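Putative agmatinase (Clostridium difficile, PDB 3LHL) probably hydrolyses agmatine to putrescine and urea, as a manganese-dependent enzyme of the arginase family. Local coordinates at residues D183-E186 / N187-M191; N223-E226 / F227-I230. All coordinates share one frame; numbering follows the deposited sequence.

Contact 1: residues D183-E186 / N187-M191; sequences DTFE and NIVNM
Val189 N donates to Phe185 O at 2.9 Å, the shortest direct hydrogen bond between 183-186 and 187-191. It belongs to the first turn of helix 185-191, in the alpha/beta fold of the arginase family. Two more i to i+4 bonds flank it. Ile188 N reaches Thr184 O, and Asn190 N reaches Glu186 O. All three are close to straight. A water bridges the start of the helix: it donates to Asp183 O and accepts from Asn187 N at 3.0 Å.

The side chains add a CH-pi contact one turn apart. Val189 CG2 sits over the centre of the Phe185 ring, 3.5 Å from the centroid and 15° off the ring normal. Phe185 CG lies anti to the backbone N (chi1 -167°), beside its carbonyl carbon, and the ring then turns one face to Val189 CG2. Phe120 and Phe156 meet this ring edge-to-face, and Ile233 and Ile234 of helix 229-235 also pack on it. Ile188 touches Phe154 and Phe156 of strand 153-158. The Thr184 hydroxyl hydrogen-bonds to Glu178 OE1 and Tyr176 OH. The helix thus joins the sheet to helix 229-235.

The exposed side is polar. Glu186 and Asn190 lie side by side and point the same way, their carboxylate and amide planes 31° apart. They meet through a second water, which donates to Glu186 OE2 at 2.9 Å and accepts from Asn190 ND2 at 3.2 Å.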
loop_
_atom_site.group_PDB
_atom_site.type_symbol
_atom_site.label_atom_id
_atom_site.label_comp_id
_atom_site.label_asym_id
_atom_site.label_seq_id
_atom_site.Cartn_x
_atom_site.Cartn_y
_atom_site.Cartn_z
ATOM N N ASP A 183 12.598 1.157 12.001
ATOM C CA ASP A 183 12.802 1.829 13.284
ATOM C C ASP A 183 12.674 3.350 13.287
ATOM O O ASP A 183 12.308 3.937 14.304
ATOM C CB ASP A 183 14.164 1.433 13.858
ATOM C CG ASP A 183 14.285 -0.064 14.083
ATOM O OD1 ASP A 183 13.436 -0.626 14.808
ATOM O OD2 ASP A 183 15.227 -0.680 13.537
ATOM N N THR A 184 12.968 3.990 12.158
ATOM C CA THR A 184 12.886 5.440 12.072
ATOM C C THR A 184 11.486 5.962 11.753
ATOM O O THR A 184 11.273 7.176 11.708
ATOM C CB THR A 184 13.845 5.990 10.998
ATOM O OG1 THR A 184 13.428 5.531 9.706
ATOM C CG2 THR A 184 15.271 5.525 11.260
ATOM N N PHE A 185 10.531 5.059 11.545
ATOM C CA PHE A 185 9.169 5.467 11.192
ATOM C C PHE A 185 8.528 6.498 12.121
ATOM O O PHE A 185 7.935 7.470 11.651
ATOM C CB PHE A 185 8.243 4.254 11.081
ATOM C CG PHE A 185 6.921 4.565 10.416
ATOM C CD1 PHE A 185 6.883 5.084 9.117
ATOM C CD2 PHE A 185 5.717 4.368 11.094
ATOM C CE1 PHE A 185 5.662 5.406 8.503
ATOM C CE2 PHE A 185 4.492 4.685 10.493
ATOM C CZ PHE A 185 4.464 5.208 9.192
ATOM N N GLU A 186 8.634 6.293 13.430
ATOM C CA GLU A 186 8.040 7.233 14.378
ATOM C C GLU A 186 8.628 8.628 14.208
ATOM O O GLU A 186 7.901 9.621 14.254
ATOM C CB GLU A 186 8.234 6.751 15.817
ATOM C CG GLU A 186 7.585 7.654 16.871
ATOM C CD GLU A 186 7.536 7.006 18.248
ATOM O OE1 GLU A 186 8.334 6.081 18.501
ATOM O OE2 GLU A 186 6.708 7.426 19.083
ATOM N N ASN A 187 9.940 8.702 14.003
ATOM C CA ASN A 187 10.590 9.989 13.809
ATOM C C ASN A 187 10.086 10.673 12.540
ATOM O O ASN A 187 9.792 11.867 12.552
ATOM C CB ASN A 187 12.114 9.827 13.731
ATOM C CG ASN A 187 12.763 9.760 15.098
ATOM O OD1 ASN A 187 12.194 10.217 16.084
ATOM N ND2 ASN A 187 13.965 9.209 15.160
ATOM N N ILE A 188 9.987 9.914 11.451
ATOM C CA ILE A 188 9.519 10.458 10.180
ATOM C C ILE A 188 8.086 10.950 10.277
ATOM O O ILE A 188 7.759 12.023 9.773
ATOM C CB ILE A 188 9.622 9.406 9.042
ATOM C CG1 ILE A 188 11.096 9.128 8.733
ATOM C CG2 ILE A 188 8.904 9.903 7.779
ATOM C CD1 ILE A 188 11.898 10.377 8.381
ATOM N N VAL A 189 7.234 10.174 10.935
ATOM C CA VAL A 189 5.830 10.537 11.087
ATOM C C VAL A 189 5.641 11.832 11.884
ATOM O O VAL A 189 4.834 12.679 11.511
ATOM C CB VAL A 189 5.038 9.394 11.751
ATOM C CG1 VAL A 189 3.611 9.829 12.007
ATOM C CG2 VAL A 189 5.049 8.165 10.838
ATOM N N ASN A 190 6.375 11.981 12.984
ATOM C CA ASN A 190 6.281 13.204 13.777
ATOM C C ASN A 190 6.743 14.400 12.943
ATOM O O ASN A 190 6.180 15.489 13.037
ATOM C CB ASN A 190 7.140 13.104 15.039
ATOM C CG ASN A 190 6.483 12.285 16.125
ATOM O OD1 ASN A 190 5.298 12.462 16.414
ATOM N ND2 ASN A 190 7.248 11.395 16.744
HETATM N N MSE A 191 7.770 14.185 12.125
HETATM C CA MSE A 191 8.302 15.245 11.274
HETATM C C MSE A 191 7.301 15.676 10.210
HETATM O O MSE A 191 7.341 16.810 9.741
HETATM C CB MSE A 191 9.594 14.790 10.599
HETATM C CG MSE A 191 10.837 14.981 11.445
HETATM SE SE MSE A 191 12.393 14.187 10.604
HETATM C CE MSE A 191 12.305 15.084 8.883
HETATM O O HOH W 1 11.869 6.558 14.868
HETATM O O HOH W 2 6.106 10.201 19.485
#

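Contact 2: residues N223-E226 / F227-I230; sequences NYRE and FQEI
A capping box starts helix 224-227, with Asn223 at the N-cap and Glu226 three residues on. Glu226 N donates to Asn223 OD1 at 2.8 Å, nearly in line with the side-chain carbonyl. In return, Asn223 N donates to Glu226 OE1 at 2.8 Å, with an N-H...O angle of 172°. The two bonds tie each side chain to the other residue's backbone. They fix the carboxylate beside the first turn and give partners to two backbone N-H groups there.

The backbone then bonds across to 227-230. Phe227 N reaches Asn223 O, and Gln228 N reaches Tyr224 O at 2.9 Å. The next bond is of the i to i+3 kind. Glu229 N meets Glu226 O at 3.3 Å from above the carbonyl plane.

Gln228 carries most of the side-chain contact. Its CG lies between the backbone N and the carbonyl carbon (chi1 84°), and the chain runs out extended past Tyr224. The two side chains cross at about a right angle, with ring and amide planes 64° apart. Gln228 OE1 approaches Tyr224 CE2 obliquely at 3.6 Å. One water bridges the polar ends, accepting from Tyr224 OH and donating to Gln228 OE1 at 2.6 Å. A second water is gripped by three groups: it donates to Arg225 O and Glu229 OE2, and accepts from Gln228 NE2 at 3.1 Å.

Tyr224 rests on Lys265, Ile266 and Glu269 of helix 258-278. Phe227 is buried and touches Ile266 of that helix and Ile201 of strand 196-202, while Gln228 and Glu229 touch Phe47 in a loop.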
loop_
_atom_site.group_PDB
_atom_site.type_symbol
_atom_site.label_atom_id
_atom_site.label_comp_id
_atom_site.label_asym_id
_atom_site.label_seq_id
_atom_site.Cartn_x
_atom_site.Cartn_y
_atom_site.Cartn_z
ATOM N N ASN A 223 8.871 -9.086 11.404
ATOM C CA ASN A 223 7.775 -10.017 11.653
ATOM C C ASN A 223 6.527 -9.170 11.872
ATOM O O ASN A 223 6.591 -7.946 11.784
ATOM C CB ASN A 223 8.048 -10.889 12.883
ATOM C CG ASN A 223 8.378 -10.077 14.120
ATOM O OD1 ASN A 223 7.781 -9.029 14.376
ATOM N ND2 ASN A 223 9.321 -10.572 14.910
ATOM N N TYR A 224 5.399 -9.805 12.167
ATOM C CA TYR A 224 4.168 -9.053 12.359
ATOM C C TYR A 224 4.123 -8.207 13.631
ATOM O O TYR A 224 3.574 -7.107 13.626
ATOM C CB TYR A 224 2.946 -9.978 12.351
ATOM C CG TYR A 224 1.660 -9.185 12.353
ATOM C CD1 TYR A 224 1.132 -8.684 11.164
ATOM C CD2 TYR A 224 1.031 -8.836 13.550
ATOM C CE1 TYR A 224 0.022 -7.851 11.164
ATOM C CE2 TYR A 224 -0.085 -8.000 13.561
ATOM C CZ TYR A 224 -0.581 -7.511 12.362
ATOM O OH TYR A 224 -1.662 -6.664 12.355
ATOM N N ARG A 225 4.681 -8.724 14.719
ATOM C CA ARG A 225 4.665 -7.996 15.982
ATOM C C ARG A 225 5.399 -6.666 15.851
ATOM O O ARG A 225 4.964 -5.646 16.390
ATOM C CB ARG A 225 5.300 -8.835 17.093
ATOM C CG ARG A 225 4.588 -8.699 18.430
ATOM C CD ARG A 225 5.429 -9.241 19.568
ATOM N NE ARG A 225 5.993 -10.542 19.238
ATOM C CZ ARG A 225 6.853 -11.199 20.008
ATOM N NH1 ARG A 225 7.250 -10.679 21.162
ATOM N NH2 ARG A 225 7.324 -12.372 19.612
ATOM N N GLU A 226 6.515 -6.679 15.132
ATOM C CA GLU A 226 7.292 -5.465 14.915
ATOM C C GLU A 226 6.535 -4.527 13.977
ATOM O O GLU A 226 6.439 -3.327 14.225
ATOM C CB GLU A 226 8.650 -5.808 14.298
ATOM C CG GLU A 226 9.526 -6.697 15.176
ATOM C CD GLU A 226 10.725 -7.263 14.431
ATOM O OE1 GLU A 226 10.524 -7.993 13.439
ATOM O OE2 GLU A 226 11.869 -6.979 14.841
ATOM N N PHE A 227 5.982 -5.083 12.905
ATOM C CA PHE A 227 5.262 -4.274 11.931
ATOM C C PHE A 227 4.038 -3.542 12.474
ATOM O O PHE A 227 3.840 -2.361 12.181
ATOM C CB PHE A 227 4.826 -5.124 10.736
ATOM C CG PHE A 227 4.239 -4.316 9.610
ATOM C CD1 PHE A 227 5.064 -3.570 8.769
ATOM C CD2 PHE A 227 2.863 -4.261 9.417
ATOM C CE1 PHE A 227 4.527 -2.779 7.754
ATOM C CE2 PHE A 227 2.314 -3.471 8.401
ATOM C CZ PHE A 227 3.148 -2.729 7.570
ATOM N N GLN A 228 3.217 -4.229 13.262
ATOM C CA GLN A 228 2.003 -3.608 13.782
ATOM C C GLN A 228 2.261 -2.320 14.557
ATOM O O GLN A 228 1.353 -1.508 14.733
ATOM C CB GLN A 228 1.212 -4.604 14.642
ATOM C CG GLN A 228 1.649 -4.723 16.084
ATOM C CD GLN A 228 0.858 -5.779 16.830
ATOM O OE1 GLN A 228 -0.328 -5.982 16.565
ATOM N NE2 GLN A 228 1.503 -6.447 17.778
ATOM N N GLU A 229 3.497 -2.124 15.003
ATOM C CA GLU A 229 3.852 -0.909 15.733
ATOM C C GLU A 229 3.592 0.344 14.895
ATOM O O GLU A 229 3.340 1.417 15.438
ATOM C CB GLU A 229 5.326 -0.945 16.143
ATOM C CG GLU A 229 5.628 -1.876 17.304
ATOM C CD GLU A 229 4.815 -1.529 18.539
ATOM O OE1 GLU A 229 4.747 -0.331 18.896
ATOM O OE2 GLU A 229 4.246 -2.452 19.157
ATOM N N ILE A 230 3.652 0.216 13.571
ATOM C CA ILE A 230 3.416 1.381 12.726
ATOM C C ILE A 230 1.969 1.838 12.857
ATOM O O ILE A 230 1.661 3.012 12.653
ATOM C CB ILE A 230 3.721 1.111 11.230
ATOM C CG1 ILE A 230 2.655 0.197 10.618
ATOM C CG2 ILE A 230 5.094 0.488 11.091
ATOM C CD1 ILE A 230 2.623 0.250 9.102
HETATM O O HOH W 3 -2.233 -5.487 14.818
HETATM O O HOH W 4 4.096 -5.001 18.809
#

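Contact 1 closes before contact 2 opens along the chain, and strand 196-202 lies between them in sequence. Their centres are 15 Å apart. They meet where Phe185 CE2 packs on Ile230 CB at 3.7 Å, so the buried ring of 183-186 rests against the last residue of 227-230. Contact 2 is nearer the metals. The side chain of Asn223 is about 4 Å from a bound manganese ion. Separately, the side chain of Phe227 is about 9 Å from those of Asp121 and Asp202, which bind manganese. The side chain of Phe185, in contact 1, is about 12 Å from that of Asp121.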